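PDB 5GUF: CDP-archaeol synthase from Aeropyrum pernix K1, which probably transfers the cytidylyl group of CTP to a phosphorylated digeranylgeranyl glycerol ether in the membrane, forming CDP-archaeol for archaeal lipid synthesis. Local coordinates for residues M21-I26 against S70-L75; N28-V33 against L62-A67; L53-T58 against I112-P117; S89-L94 against L131-A136; D125-A130 against V147-A152. All coordinates share one frame; numbering follows the deposited sequence.

Interaction 1. Residues M21-I26 against S70-L75; sequences MLPAMI and SAAGVL
Pro23 and Ile26, one turn apart on helix 14-29, close from two directions on Ala72 of helix 59-80. The methyl of Ala72 points toward the facing helix and lies between them: its CB is 4.0 Å from Pro23 CA and 3.7 Å from Ile26 CD1, the shortest distance in the contact. Ile26 brings only the end of its longer branch. CG1 stands anti to the carbonyl carbon (chi1 -79°) and the chain then runs extended, which sets CD1 against the Ala72 methyl while CG2 is held back beside the carbonyl carbon. Pro23 lays its ring alongside Gly73: Pro23 CG lies over the glycine backbone, 3.9 Å from Gly73 CA. Segments 21-26 and 70-75 run nearly antiparallel (152°), their axes 8.2 Å apart at closest approach, and Pro23 CA and Ala72 CA come within 5.2 Å. Ser89 of helix 84-109 also packs on Pro23, so the ring sits where three predicted membrane-spanning helices meet. No hydrogen bond crosses between the segments. The proline ring, having no N-H to give, also leaves its own helix kinked here. The proline ring comes near the Gly73 backbone and the isoleucine tip meets the Ala72 methyl; the contact is van der Waals packing with no polar group engaged, as suits a helix pair inside a membrane.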
# COMPACT_ATOMS: atom_id res chain seq x y z
N MET A 21 -2.73 -11.66 -14.62
CA MET A 21 -3.34 -10.44 -14.13
C MET A 21 -3.79 -9.47 -15.22
O MET A 21 -4.53 -8.52 -14.92
CB MET A 21 -2.37 -9.71 -13.21
CG MET A 21 -2.22 -10.36 -11.85
SD MET A 21 -3.70 -10.14 -10.84
CE MET A 21 -4.28 -11.84 -10.74
N LEU A 22 -3.35 -9.65 -16.47
CA LEU A 22 -3.69 -8.68 -17.51
C LEU A 22 -5.20 -8.52 -17.71
O LEU A 22 -5.64 -7.39 -17.99
CB LEU A 22 -2.99 -9.03 -18.83
CG LEU A 22 -1.62 -8.34 -19.02
CD1 LEU A 22 -0.77 -9.04 -20.07
CD2 LEU A 22 -1.79 -6.87 -19.38
N PRO A 23 -6.03 -9.55 -17.58
CA PRO A 23 -7.48 -9.29 -17.60
C PRO A 23 -7.95 -8.35 -16.50
O PRO A 23 -8.84 -7.52 -16.74
CB PRO A 23 -8.09 -10.70 -17.44
CG PRO A 23 -7.07 -11.58 -18.10
CD PRO A 23 -5.72 -10.97 -17.79
N ALA A 24 -7.38 -8.46 -15.30
CA ALA A 24 -7.75 -7.55 -14.21
C ALA A 24 -7.30 -6.12 -14.51
O ALA A 24 -8.06 -5.17 -14.32
CB ALA A 24 -7.13 -8.04 -12.90
N MET A 25 -6.05 -5.96 -14.95
CA MET A 25 -5.55 -4.66 -15.37
C MET A 25 -6.45 -4.04 -16.42
O MET A 25 -6.77 -2.84 -16.37
CB MET A 25 -4.13 -4.79 -15.91
CG MET A 25 -3.06 -4.98 -14.85
SD MET A 25 -1.40 -5.13 -15.57
CE MET A 25 -1.22 -6.90 -15.65
N ILE A 26 -6.89 -4.85 -17.39
CA ILE A 26 -7.75 -4.35 -18.45
C ILE A 26 -9.16 -4.09 -17.92
O ILE A 26 -9.80 -3.11 -18.30
CB ILE A 26 -7.74 -5.33 -19.64
CG1 ILE A 26 -6.46 -5.08 -20.45
CG2 ILE A 26 -8.94 -5.09 -20.53
CD1 ILE A 26 -6.06 -6.21 -21.34
N SER A 70 -13.14 -10.27 -19.75
CA SER A 70 -13.44 -11.54 -20.39
C SER A 70 -12.76 -11.65 -21.75
O SER A 70 -12.14 -12.67 -22.06
CB SER A 70 -14.95 -11.70 -20.52
OG SER A 70 -15.57 -11.47 -19.26
N ALA A 71 -12.87 -10.60 -22.57
CA ALA A 71 -12.21 -10.65 -23.88
C ALA A 71 -10.71 -10.85 -23.71
O ALA A 71 -10.11 -11.68 -24.40
CB ALA A 71 -12.52 -9.38 -24.68
N ALA A 72 -10.09 -10.16 -22.74
CA ALA A 72 -8.65 -10.27 -22.55
C ALA A 72 -8.24 -11.67 -22.08
O ALA A 72 -7.15 -12.15 -22.42
CB ALA A 72 -8.16 -9.22 -21.54
N GLY A 73 -9.11 -12.34 -21.32
CA GLY A 73 -8.78 -13.68 -20.88
C GLY A 73 -8.73 -14.66 -22.02
O GLY A 73 -7.99 -15.65 -21.95
N VAL A 74 -9.51 -14.42 -23.08
CA VAL A 74 -9.36 -15.17 -24.32
C VAL A 74 -7.95 -14.97 -24.88
O VAL A 74 -7.27 -15.93 -25.24
CB VAL A 74 -10.43 -14.74 -25.34
CG1 VAL A 74 -10.10 -15.30 -26.72
CG2 VAL A 74 -11.80 -15.20 -24.89
N LEU A 75 -7.49 -13.72 -24.92
CA LEU A 75 -6.12 -13.48 -25.37
C LEU A 75 -5.10 -14.10 -24.42
O LEU A 75 -4.06 -14.60 -24.86
CB LEU A 75 -5.86 -11.98 -25.52
CG LEU A 75 -6.72 -11.31 -26.58
CD1 LEU A 75 -6.56 -9.80 -26.55
CD2 LEU A 75 -6.36 -11.89 -27.95

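Interaction 2. Residues N28-V33 against L62-A67; sequences NATPVV and LLAGFA. With CTP (cytidine-5'-triphosphate), chain B.
Beneath the cytidine end of the CTP pocket, residues 28-33 lean on the early part of helix 59-80. Thr30 makes the closest approach: its methyl CG2, anti to the backbone N, lies 3.6 Å from Ala64 O and 3.8 Å from Ala64 CB. The hydroxyl is turned back beside the backbone N (chi1 -64°), where OG1 is hydrogen-bonded to Ile26 O of the preceding helical turn, so the threonine offers helix 59-80 its apolar branch. Next to it Pro31 CD lies 4.5 Å from Gly65 CA, a loose approach, and Thr30 CA and Gly65 CA stand 5.3 Å apart. The same proline serves the nucleotide. Its CB is 3.3 Å from CTP N1, and its CG lies farther along the base, near C5. Val32 borders the ribose, with CG1 3.6 Å from CTP O4', while across the pocket Leu62 CD2 reaches within 3.6 Å of the exocyclic CTP N4. Leu62 in turn packs on Leu97 and Met101 of helix 84-109. Proline under the base, valine at the sugar and leucine by the amino group form the apolar part of this synthase's cytidine site, which Thr58 completes with a hydrogen bond to the base.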
# COMPACT_ATOMS: atom_id res chain seq x y z
N ASN A 28 -9.75 -3.12 -14.93
CA ASN A 28 -9.64 -1.94 -14.08
C ASN A 28 -9.50 -0.66 -14.89
O ASN A 28 -9.93 0.41 -14.43
CB ASN A 28 -8.45 -2.09 -13.14
CG ASN A 28 -8.21 -0.87 -12.31
OD1 ASN A 28 -9.07 -0.45 -11.54
ND2 ASN A 28 -7.04 -0.27 -12.48
N ALA A 29 -8.91 -0.74 -16.09
CA ALA A 29 -8.60 0.45 -16.89
C ALA A 29 -9.74 0.85 -17.82
O ALA A 29 -9.82 2.02 -18.20
CB ALA A 29 -7.33 0.21 -17.71
N THR A 30 -10.59 -0.08 -18.20
CA THR A 30 -11.64 0.16 -19.19
C THR A 30 -12.71 1.17 -18.76
O THR A 30 -13.15 1.97 -19.60
CB THR A 30 -12.26 -1.18 -19.60
OG1 THR A 30 -11.26 -1.98 -20.24
CG2 THR A 30 -13.43 -0.99 -20.56
N PRO A 31 -13.15 1.20 -17.49
CA PRO A 31 -14.20 2.17 -17.11
C PRO A 31 -13.80 3.64 -17.28
O PRO A 31 -14.69 4.49 -17.38
CB PRO A 31 -14.49 1.82 -15.65
CG PRO A 31 -14.05 0.39 -15.49
CD PRO A 31 -12.88 0.23 -16.40
N VAL A 32 -12.51 3.95 -17.36
CA VAL A 32 -12.11 5.35 -17.51
C VAL A 32 -12.40 5.86 -18.92
O VAL A 32 -12.48 7.08 -19.13
CB VAL A 32 -10.62 5.52 -17.15
CG1 VAL A 32 -10.29 4.74 -15.89
CG2 VAL A 32 -9.74 5.07 -18.31
N VAL A 33 -12.54 4.98 -19.90
CA VAL A 33 -12.88 5.38 -21.26
C VAL A 33 -14.35 5.12 -21.57
O VAL A 33 -15.00 5.93 -22.22
CB VAL A 33 -11.97 4.70 -22.31
CG1 VAL A 33 -10.56 5.24 -22.26
CG2 VAL A 33 -11.97 3.18 -22.16
N LEU A 62 -18.87 -1.09 -14.79
CA LEU A 62 -18.73 -2.48 -14.40
C LEU A 62 -18.90 -3.41 -15.60
O LEU A 62 -18.17 -4.40 -15.74
CB LEU A 62 -19.73 -2.83 -13.31
CG LEU A 62 -19.49 -2.32 -11.91
CD1 LEU A 62 -20.44 -3.03 -10.95
CD2 LEU A 62 -18.04 -2.55 -11.53
N LEU A 63 -19.88 -3.13 -16.47
CA LEU A 63 -20.15 -4.02 -17.60
C LEU A 63 -19.03 -3.98 -18.63
O LEU A 63 -18.56 -5.03 -19.09
CB LEU A 63 -21.48 -3.66 -18.24
CG LEU A 63 -22.66 -4.03 -17.36
CD1 LEU A 63 -23.93 -3.35 -17.85
CD2 LEU A 63 -22.79 -5.55 -17.33
N ALA A 64 -18.59 -2.78 -19.01
CA ALA A 64 -17.47 -2.65 -19.93
C ALA A 64 -16.21 -3.27 -19.34
O ALA A 64 -15.45 -3.93 -20.06
CB ALA A 64 -17.23 -1.17 -20.27
N GLY A 65 -15.98 -3.07 -18.04
CA GLY A 65 -14.82 -3.68 -17.40
C GLY A 65 -14.89 -5.19 -17.45
O GLY A 65 -13.93 -5.87 -17.82
N PHE A 66 -16.06 -5.73 -17.13
CA PHE A 66 -16.26 -7.17 -17.15
C PHE A 66 -16.12 -7.73 -18.56
O PHE A 66 -15.41 -8.71 -18.79
CB PHE A 66 -17.63 -7.48 -16.56
CG PHE A 66 -17.94 -8.93 -16.48
CD1 PHE A 66 -17.14 -9.77 -15.73
CD2 PHE A 66 -19.02 -9.45 -17.17
CE1 PHE A 66 -17.42 -11.13 -15.66
CE2 PHE A 66 -19.31 -10.80 -17.11
CZ PHE A 66 -18.51 -11.64 -16.35
N ALA A 67 -16.81 -7.11 -19.52
CA ALA A 67 -16.67 -7.50 -20.92
C ALA A 67 -15.21 -7.46 -21.36
O ALA A 67 -14.72 -8.41 -21.96
CB ALA A 67 -17.52 -6.57 -21.80
N1 CTP B . -15.36 4.25 -13.60
C2 CTP B . -16.67 3.81 -13.78
N3 CTP B . -17.14 2.66 -13.17
C4 CTP B . -16.27 1.90 -12.40
C5 CTP B . -14.94 2.30 -12.26
C6 CTP B . -14.55 3.56 -12.72
O2 CTP B . -17.43 4.46 -14.50
N4 CTP B . -16.72 0.79 -11.82
C1' CTP B . -14.90 5.46 -14.34
C2' CTP B . -15.43 6.72 -13.68
O2' CTP B . -15.60 7.71 -14.68
C3' CTP B . -14.29 7.15 -12.79
C4' CTP B . -13.10 6.81 -13.67
O4' CTP B . -13.48 5.62 -14.37
O3' CTP B . -14.38 8.51 -12.46
C5' CTP B . -11.81 6.65 -12.88
O5' CTP B . -11.87 5.54 -12.00
PA CTP B . -11.49 5.73 -10.45
O1A CTP B . -10.18 6.49 -10.41
O2A CTP B . -11.41 4.41 -9.71
O3A CTP B . -12.71 6.61 -9.87
PB CTP B . -12.55 8.05 -9.17
O1B CTP B . -13.09 9.11 -10.11
O2B CTP B . -11.13 8.38 -8.80
O3B CTP B . -13.47 7.89 -7.85
PG CTP B . -12.93 7.29 -6.44
O1G CTP B . -12.50 8.43 -5.57
O2G CTP B . -14.07 6.50 -5.87
O3G CTP B . -11.77 6.36 -6.65

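Interaction 3. Residues L53-T58 against I112-P117; sequences LGDGKT and IERGRP. With CTP (cytidine-5'-triphosphate), chain B.
Asp55, in a type I turn that runs from Gly54 to Lys57, packs its CB 3.4 Å from Arg114 NH1. Its OD2 is 4.5 Å from Arg114 NH1 and well out of the guanidinium plane: opposite charges near each other, not a salt bridge. Asp55 OD1 has its salt bridge with Arg51. Gly56 follows over one face of the Arg114 guanidinium, its N 3.8 Å above the plane and over its centre. Arg114 chi1 is 169°, placing CG anti to the backbone N, and a bend at chi2 carries the group round to the nucleotide. There NH2 gives a nearly straight bond (171°) of 3.1 Å to CTP O3' in the guanidinium plane, and NE a weak one to CTP O1B. The two loops share the nucleotide: 53-58 takes the base and alpha phosphate, 112-117 the ribose O3' and the beta and gamma phosphates, Gly115 N donating to CTP O1G at 2.7 Å in a type II turn. Lys57 sends NZ to CTP O2A and also forms a salt bridge with Asp100; a methionine in its place would probably leave the alpha phosphate and that carboxylate without this lysine's charge and N-H donors. Thr58, the N-cap of helix 59-80, gives its OG1 proton to CTP O2 of the base at 2.5 Å.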
# COMPACT_ATOMS: atom_id res chain seq x y z
N LEU A 53 -20.61 4.66 -2.45
CA LEU A 53 -19.48 4.49 -3.36
C LEU A 53 -19.05 5.77 -4.04
O LEU A 53 -17.86 6.01 -4.20
CB LEU A 53 -19.79 3.43 -4.43
CG LEU A 53 -19.95 1.98 -3.93
CD1 LEU A 53 -20.22 1.00 -5.09
CD2 LEU A 53 -18.76 1.51 -3.08
N GLY A 54 -20.01 6.61 -4.45
CA GLY A 54 -19.72 7.79 -5.22
C GLY A 54 -20.03 7.58 -6.69
O GLY A 54 -20.29 6.46 -7.16
N ASP A 55 -19.98 8.69 -7.43
CA ASP A 55 -20.31 8.69 -8.86
C ASP A 55 -19.25 8.01 -9.71
O ASP A 55 -19.52 7.70 -10.87
CB ASP A 55 -20.53 10.12 -9.36
CG ASP A 55 -21.89 10.66 -8.99
OD1 ASP A 55 -22.82 9.85 -8.76
OD2 ASP A 55 -22.04 11.91 -8.93
N GLY A 56 -18.05 7.80 -9.18
CA GLY A 56 -16.99 7.20 -9.97
C GLY A 56 -17.20 5.74 -10.30
O GLY A 56 -16.43 5.20 -11.09
N LYS A 57 -18.21 5.10 -9.72
CA LYS A 57 -18.48 3.67 -9.93
C LYS A 57 -19.83 3.58 -10.62
O LYS A 57 -20.88 3.73 -9.98
CB LYS A 57 -18.47 2.90 -8.61
CG LYS A 57 -17.18 3.04 -7.84
CD LYS A 57 -15.96 2.66 -8.70
CE LYS A 57 -14.73 3.37 -8.18
NZ LYS A 57 -13.52 3.33 -9.01
N THR A 58 -19.82 3.33 -11.93
CA THR A 58 -21.04 3.32 -12.72
C THR A 58 -21.30 1.90 -13.20
O THR A 58 -20.40 1.07 -13.24
CB THR A 58 -20.94 4.30 -13.89
OG1 THR A 58 -19.86 3.91 -14.76
CG2 THR A 58 -20.65 5.71 -13.37
N ILE A 112 -12.82 10.97 2.03
CA ILE A 112 -12.08 11.35 0.83
C ILE A 112 -13.06 11.48 -0.33
O ILE A 112 -13.68 10.49 -0.73
CB ILE A 112 -10.99 10.32 0.51
CG1 ILE A 112 -10.01 10.15 1.68
CG2 ILE A 112 -10.25 10.76 -0.69
CD1 ILE A 112 -9.04 8.95 1.51
N GLU A 113 -13.18 12.69 -0.88
CA GLU A 113 -14.17 12.90 -1.93
C GLU A 113 -13.80 12.19 -3.22
O GLU A 113 -12.63 11.90 -3.49
CB GLU A 113 -14.40 14.38 -2.20
CG GLU A 113 -14.99 15.11 -0.99
CD GLU A 113 -14.80 16.61 -1.00
OE1 GLU A 113 -15.25 17.25 -0.03
OE2 GLU A 113 -14.23 17.16 -1.97
N ARG A 114 -14.83 11.93 -4.02
CA ARG A 114 -14.69 11.13 -5.23
C ARG A 114 -13.62 11.72 -6.14
O ARG A 114 -13.57 12.94 -6.36
CB ARG A 114 -16.06 11.06 -5.92
CG ARG A 114 -16.05 10.50 -7.31
CD ARG A 114 -15.85 11.56 -8.35
NE ARG A 114 -15.82 10.98 -9.68
CZ ARG A 114 -16.76 11.17 -10.60
NH1 ARG A 114 -17.80 11.94 -10.34
NH2 ARG A 114 -16.64 10.58 -11.78
N GLY A 115 -12.71 10.92 -6.61
CA GLY A 115 -11.66 11.45 -7.44
C GLY A 115 -10.39 11.97 -6.77
O GLY A 115 -9.41 12.06 -7.43
N ARG A 116 -10.42 12.31 -5.49
CA ARG A 116 -9.23 12.81 -4.81
C ARG A 116 -8.27 11.65 -4.64
O ARG A 116 -8.69 10.55 -4.45
CB ARG A 116 -9.57 13.46 -3.49
CG ARG A 116 -9.22 14.93 -3.44
CD ARG A 116 -10.02 15.78 -4.42
NE ARG A 116 -9.27 16.13 -5.62
CZ ARG A 116 -7.96 16.42 -5.66
NH1 ARG A 116 -7.22 16.41 -4.56
NH2 ARG A 116 -7.40 16.72 -6.82
N PRO A 117 -6.99 11.89 -4.75
CA PRO A 117 -6.02 10.77 -4.76
C PRO A 117 -5.87 10.10 -3.40
O PRO A 117 -5.70 10.77 -2.38
CB PRO A 117 -4.71 11.43 -5.19
CG PRO A 117 -4.88 12.88 -4.78
CD PRO A 117 -6.33 13.20 -4.93
N1 CTP B . -15.36 4.25 -13.60
C2 CTP B . -16.67 3.81 -13.78
N3 CTP B . -17.14 2.66 -13.17
C4 CTP B . -16.27 1.90 -12.40
C5 CTP B . -14.94 2.30 -12.26
C6 CTP B . -14.55 3.56 -12.72
O2 CTP B . -17.43 4.46 -14.50
N4 CTP B . -16.72 0.79 -11.82
C1' CTP B . -14.90 5.46 -14.34
C2' CTP B . -15.43 6.72 -13.68
O2' CTP B . -15.60 7.71 -14.68
C3' CTP B . -14.29 7.15 -12.79
C4' CTP B . -13.10 6.81 -13.67
O4' CTP B . -13.48 5.62 -14.37
O3' CTP B . -14.38 8.51 -12.46
C5' CTP B . -11.81 6.65 -12.88
O5' CTP B . -11.87 5.54 -12.00
PA CTP B . -11.49 5.73 -10.45
O1A CTP B . -10.18 6.49 -10.41
O2A CTP B . -11.41 4.41 -9.71
O3A CTP B . -12.71 6.61 -9.87
PB CTP B . -12.55 8.05 -9.17
O1B CTP B . -13.09 9.11 -10.11
O2B CTP B . -11.13 8.38 -8.80
O3B CTP B . -13.47 7.89 -7.85
PG CTP B . -12.93 7.29 -6.44
O1G CTP B . -12.50 8.43 -5.57
O2G CTP B . -14.07 6.50 -5.87
O3G CTP B . -11.77 6.36 -6.65

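Interaction 4. Residues S89-L94 against L131-A136; sequences SPAIAL and LAVSIA
Two neighbouring predicted transmembrane helices, 84-109 and 121-136, form a largely antiparallel pair, in which segments 89-94 and 131-136 cross at 141° with their axes 8.3 Å apart at closest approach. Val133 points toward helix 84-109 and fills the join. Its CG1, anti to the backbone N (chi1 169°), lies against the main chain of the facing helix, 3.5 Å from Ala91 O and 4.0 Å from Ala91 CB. The same methyl borders Ile92, 4.3 Å from Ile92 CG1. Beyond it the isoleucine runs on extended, and its tip CD1 lies 4.1 Å from Ser134 CB, touching the serine by its carbon. The hydroxyl is turned to its own helix: Ser134 OG donates to Leu131 O at 2.9 Å, tilted 26° from the carbonyl plane and on the same face as Ile135 N. Trp141 NE1 is a further partner of this OG. With its polar group occupied in this way, Ser134 presents the opposing helix with carbon, and the contact between the helices is one of van der Waals packing without a hydrogen bond.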
# COMPACT_ATOMS: atom_id res chain seq x y z
N SER A 89 -10.53 -15.84 -16.17
CA SER A 89 -10.36 -14.40 -16.29
C SER A 89 -11.64 -13.62 -16.02
O SER A 89 -11.54 -12.52 -15.45
CB SER A 89 -9.80 -14.05 -17.68
OG SER A 89 -8.49 -14.59 -17.84
N PRO A 90 -12.84 -14.09 -16.38
CA PRO A 90 -14.04 -13.37 -15.95
C PRO A 90 -14.14 -13.23 -14.43
O PRO A 90 -14.42 -12.13 -13.94
CB PRO A 90 -15.19 -14.21 -16.53
CG PRO A 90 -14.58 -14.91 -17.72
CD PRO A 90 -13.17 -15.21 -17.30
N ALA A 91 -13.93 -14.32 -13.68
CA ALA A 91 -13.97 -14.22 -12.22
C ALA A 91 -12.90 -13.26 -11.70
O ALA A 91 -13.17 -12.47 -10.79
CB ALA A 91 -13.80 -15.61 -11.59
N ILE A 92 -11.69 -13.32 -12.27
CA ILE A 92 -10.61 -12.43 -11.85
C ILE A 92 -10.97 -10.98 -12.17
O ILE A 92 -10.74 -10.08 -11.35
CB ILE A 92 -9.28 -12.84 -12.50
CG1 ILE A 92 -8.86 -14.25 -12.02
CG2 ILE A 92 -8.17 -11.84 -12.19
CD1 ILE A 92 -7.43 -14.64 -12.37
N ALA A 93 -11.52 -10.74 -13.36
CA ALA A 93 -12.03 -9.41 -13.69
C ALA A 93 -13.02 -8.92 -12.64
O ALA A 93 -12.97 -7.75 -12.24
CB ALA A 93 -12.70 -9.43 -15.07
N LEU A 94 -13.93 -9.80 -12.21
CA LEU A 94 -14.88 -9.43 -11.16
C LEU A 94 -14.17 -9.05 -9.87
O LEU A 94 -14.52 -8.07 -9.22
CB LEU A 94 -15.88 -10.56 -10.91
CG LEU A 94 -16.91 -10.69 -12.04
CD1 LEU A 94 -17.87 -11.85 -11.80
CD2 LEU A 94 -17.68 -9.38 -12.23
N LEU A 131 -6.08 -10.64 -7.05
CA LEU A 131 -5.22 -11.59 -6.36
C LEU A 131 -6.01 -12.51 -5.42
O LEU A 131 -5.77 -13.72 -5.38
CB LEU A 131 -4.13 -10.84 -5.58
CG LEU A 131 -3.17 -11.69 -4.76
CD1 LEU A 131 -2.10 -12.29 -5.67
CD2 LEU A 131 -2.52 -10.81 -3.71
N ALA A 132 -6.95 -11.94 -4.65
CA ALA A 132 -7.77 -12.76 -3.76
C ALA A 132 -8.56 -13.79 -4.54
O ALA A 132 -8.65 -14.95 -4.11
CB ALA A 132 -8.73 -11.88 -2.94
N VAL A 133 -9.13 -13.40 -5.68
CA VAL A 133 -9.94 -14.32 -6.48
C VAL A 133 -9.07 -15.40 -7.09
O VAL A 133 -9.43 -16.59 -7.10
CB VAL A 133 -10.74 -13.55 -7.55
CG1 VAL A 133 -11.37 -14.49 -8.56
CG2 VAL A 133 -11.83 -12.72 -6.90
N SER A 134 -7.90 -15.04 -7.61
CA SER A 134 -7.02 -16.06 -8.16
C SER A 134 -6.67 -17.11 -7.10
O SER A 134 -6.59 -18.30 -7.41
CB SER A 134 -5.76 -15.41 -8.74
OG SER A 134 -4.80 -15.12 -7.75
N ILE A 135 -6.48 -16.69 -5.84
CA ILE A 135 -6.20 -17.65 -4.77
C ILE A 135 -7.45 -18.47 -4.44
O ILE A 135 -7.37 -19.69 -4.29
CB ILE A 135 -5.67 -16.91 -3.52
CG1 ILE A 135 -4.26 -16.38 -3.79
CG2 ILE A 135 -5.76 -17.82 -2.28
CD1 ILE A 135 -3.73 -15.45 -2.71
N ALA A 136 -8.62 -17.83 -4.36
CA ALA A 136 -9.85 -18.61 -4.25
C ALA A 136 -10.02 -19.60 -5.42
O ALA A 136 -10.66 -20.65 -5.26
CB ALA A 136 -11.04 -17.68 -4.16

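Interaction 5. Residues D125-A130 against V147-A152; sequences DFYLGA and VEAAAA
Tyr127 reaches out from helix 121-136 and lays its outer ring atoms against two successive alanines of helix 143-161. On one side Ala150 meets a ring face near its rim: Tyr127 CE2 is 3.6 Å from Ala150 CB, and Ala150 CA stands 3.9 Å above the ring plane. Ala149 approaches obliquely, its CB 3.7 Å from Tyr127 CE1 and 3.4 Å from Tyr127 OH. The alpha carbons are well apart, 7.2 Å even for the nearest pair (Tyr127 and Ala150), and the ring bridges that distance. With chi1 at 169°, CG is anti to the backbone N, which carries the ring out to the alanines. The hydroxyl is fixed by a hydrogen bond with Ala146 O, just before the facing segment. Trp141 packs on both Tyr127 and Ala149, closing in on the contact from strand 140-141. Further out, Val147 meets Val147 of the second subunit, so helix 143-161 also lies at the dimer interface. A leucine at Tyr127 would probably open a gap beside the two alanines and leave Ala146 O without this hydrogen-bond partner. Small methyls thus let a long aromatic side chain bridge two separated helices, apolar along its ring and polar at its end.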
# COMPACT_ATOMS: atom_id res chain seq x y z
N ASP A 125 -5.97 -1.49 -5.15
CA ASP A 125 -7.21 -2.11 -4.68
C ASP A 125 -7.71 -3.18 -5.65
O ASP A 125 -8.16 -4.25 -5.23
CB ASP A 125 -8.28 -1.04 -4.47
CG ASP A 125 -8.44 -0.10 -5.69
OD1 ASP A 125 -7.78 -0.31 -6.75
OD2 ASP A 125 -9.24 0.86 -5.61
N PHE A 126 -7.68 -2.89 -6.94
CA PHE A 126 -8.12 -3.87 -7.93
C PHE A 126 -7.17 -5.06 -7.99
O PHE A 126 -7.61 -6.19 -8.24
CB PHE A 126 -8.23 -3.20 -9.32
CG PHE A 126 -6.94 -3.15 -10.04
CD1 PHE A 126 -6.05 -2.11 -9.82
CD2 PHE A 126 -6.55 -4.19 -10.88
CE1 PHE A 126 -4.82 -2.09 -10.45
CE2 PHE A 126 -5.31 -4.17 -11.50
CZ PHE A 126 -4.46 -3.10 -11.29
N TYR A 127 -5.87 -4.81 -7.80
CA TYR A 127 -4.89 -5.89 -7.80
C TYR A 127 -5.13 -6.86 -6.66
O TYR A 127 -5.00 -8.08 -6.83
CB TYR A 127 -3.48 -5.31 -7.73
CG TYR A 127 -2.39 -6.33 -7.47
CD1 TYR A 127 -1.98 -7.20 -8.47
CD2 TYR A 127 -1.77 -6.41 -6.23
CE1 TYR A 127 -0.99 -8.13 -8.24
CE2 TYR A 127 -0.77 -7.34 -5.99
CZ TYR A 127 -0.39 -8.20 -7.01
OH TYR A 127 0.60 -9.14 -6.80
N LEU A 128 -5.50 -6.33 -5.49
CA LEU A 128 -5.75 -7.14 -4.29
C LEU A 128 -7.03 -7.95 -4.40
O LEU A 128 -7.08 -9.11 -3.97
CB LEU A 128 -5.79 -6.23 -3.06
CG LEU A 128 -4.48 -5.53 -2.65
CD1 LEU A 128 -4.70 -4.40 -1.64
CD2 LEU A 128 -3.47 -6.55 -2.12
N GLY A 129 -8.09 -7.36 -4.96
CA GLY A 129 -9.28 -8.15 -5.25
C GLY A 129 -9.02 -9.27 -6.26
O GLY A 129 -9.44 -10.41 -6.07
N ALA A 130 -8.31 -8.94 -7.34
CA ALA A 130 -8.01 -9.95 -8.36
C ALA A 130 -7.11 -11.04 -7.79
O ALA A 130 -7.36 -12.24 -7.99
CB ALA A 130 -7.36 -9.29 -9.57
N VAL A 147 4.63 -9.46 -4.51
CA VAL A 147 5.17 -8.12 -4.33
C VAL A 147 5.61 -7.53 -5.66
O VAL A 147 5.31 -6.37 -5.98
CB VAL A 147 6.32 -8.15 -3.31
CG1 VAL A 147 7.00 -6.78 -3.24
CG2 VAL A 147 5.80 -8.58 -1.94
N GLU A 148 6.33 -8.31 -6.47
CA GLU A 148 6.81 -7.81 -7.76
C GLU A 148 5.67 -7.31 -8.62
O GLU A 148 5.72 -6.20 -9.15
CB GLU A 148 7.60 -8.89 -8.50
CG GLU A 148 8.95 -9.18 -7.88
CD GLU A 148 9.64 -10.38 -8.49
OE1 GLU A 148 9.09 -10.98 -9.45
OE2 GLU A 148 10.75 -10.72 -8.02
N ALA A 149 4.62 -8.12 -8.78
CA ALA A 149 3.46 -7.70 -9.57
C ALA A 149 2.85 -6.41 -9.03
O ALA A 149 2.48 -5.52 -9.81
CB ALA A 149 2.42 -8.82 -9.60
N ALA A 150 2.73 -6.28 -7.70
CA ALA A 150 2.22 -5.04 -7.13
C ALA A 150 3.09 -3.85 -7.52
O ALA A 150 2.57 -2.79 -7.90
CB ALA A 150 2.11 -5.14 -5.61
N ALA A 151 4.41 -4.02 -7.45
CA ALA A 151 5.32 -2.95 -7.86
C ALA A 151 5.29 -2.74 -9.36
O ALA A 151 5.55 -1.63 -9.84
CB ALA A 151 6.75 -3.27 -7.40
N ALA A 152 4.99 -3.79 -10.13
CA ALA A 152 4.83 -3.61 -11.57
C ALA A 152 3.57 -2.84 -11.87
O ALA A 152 3.52 -2.08 -12.85
CB ALA A 152 4.82 -4.96 -12.28

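Four of the five contacts join helices of the membrane bundle, and interaction 3 joins loops round the nucleotide. Interactions 1 and 2 both use helices 14-29 and 59-80, their centres 11 Å apart, interaction 2 nested inside the loop closed by interaction 1. Interaction 1 closes before 4 and 5 open; 4 and 5, which share helix 121-136, cross along the chain, as do 2 and 3. In the core, Ala24 of interaction 1 packs on Ile92 of interaction 4 and Ala130 of interaction 5. Interactions 2 and 3, centres 15 Å apart, both contact CTP, whereas the centres of 1 and 3 are 24 Å apart, so helix packing and the CTP site are joined through helices 14-29 and 59-80.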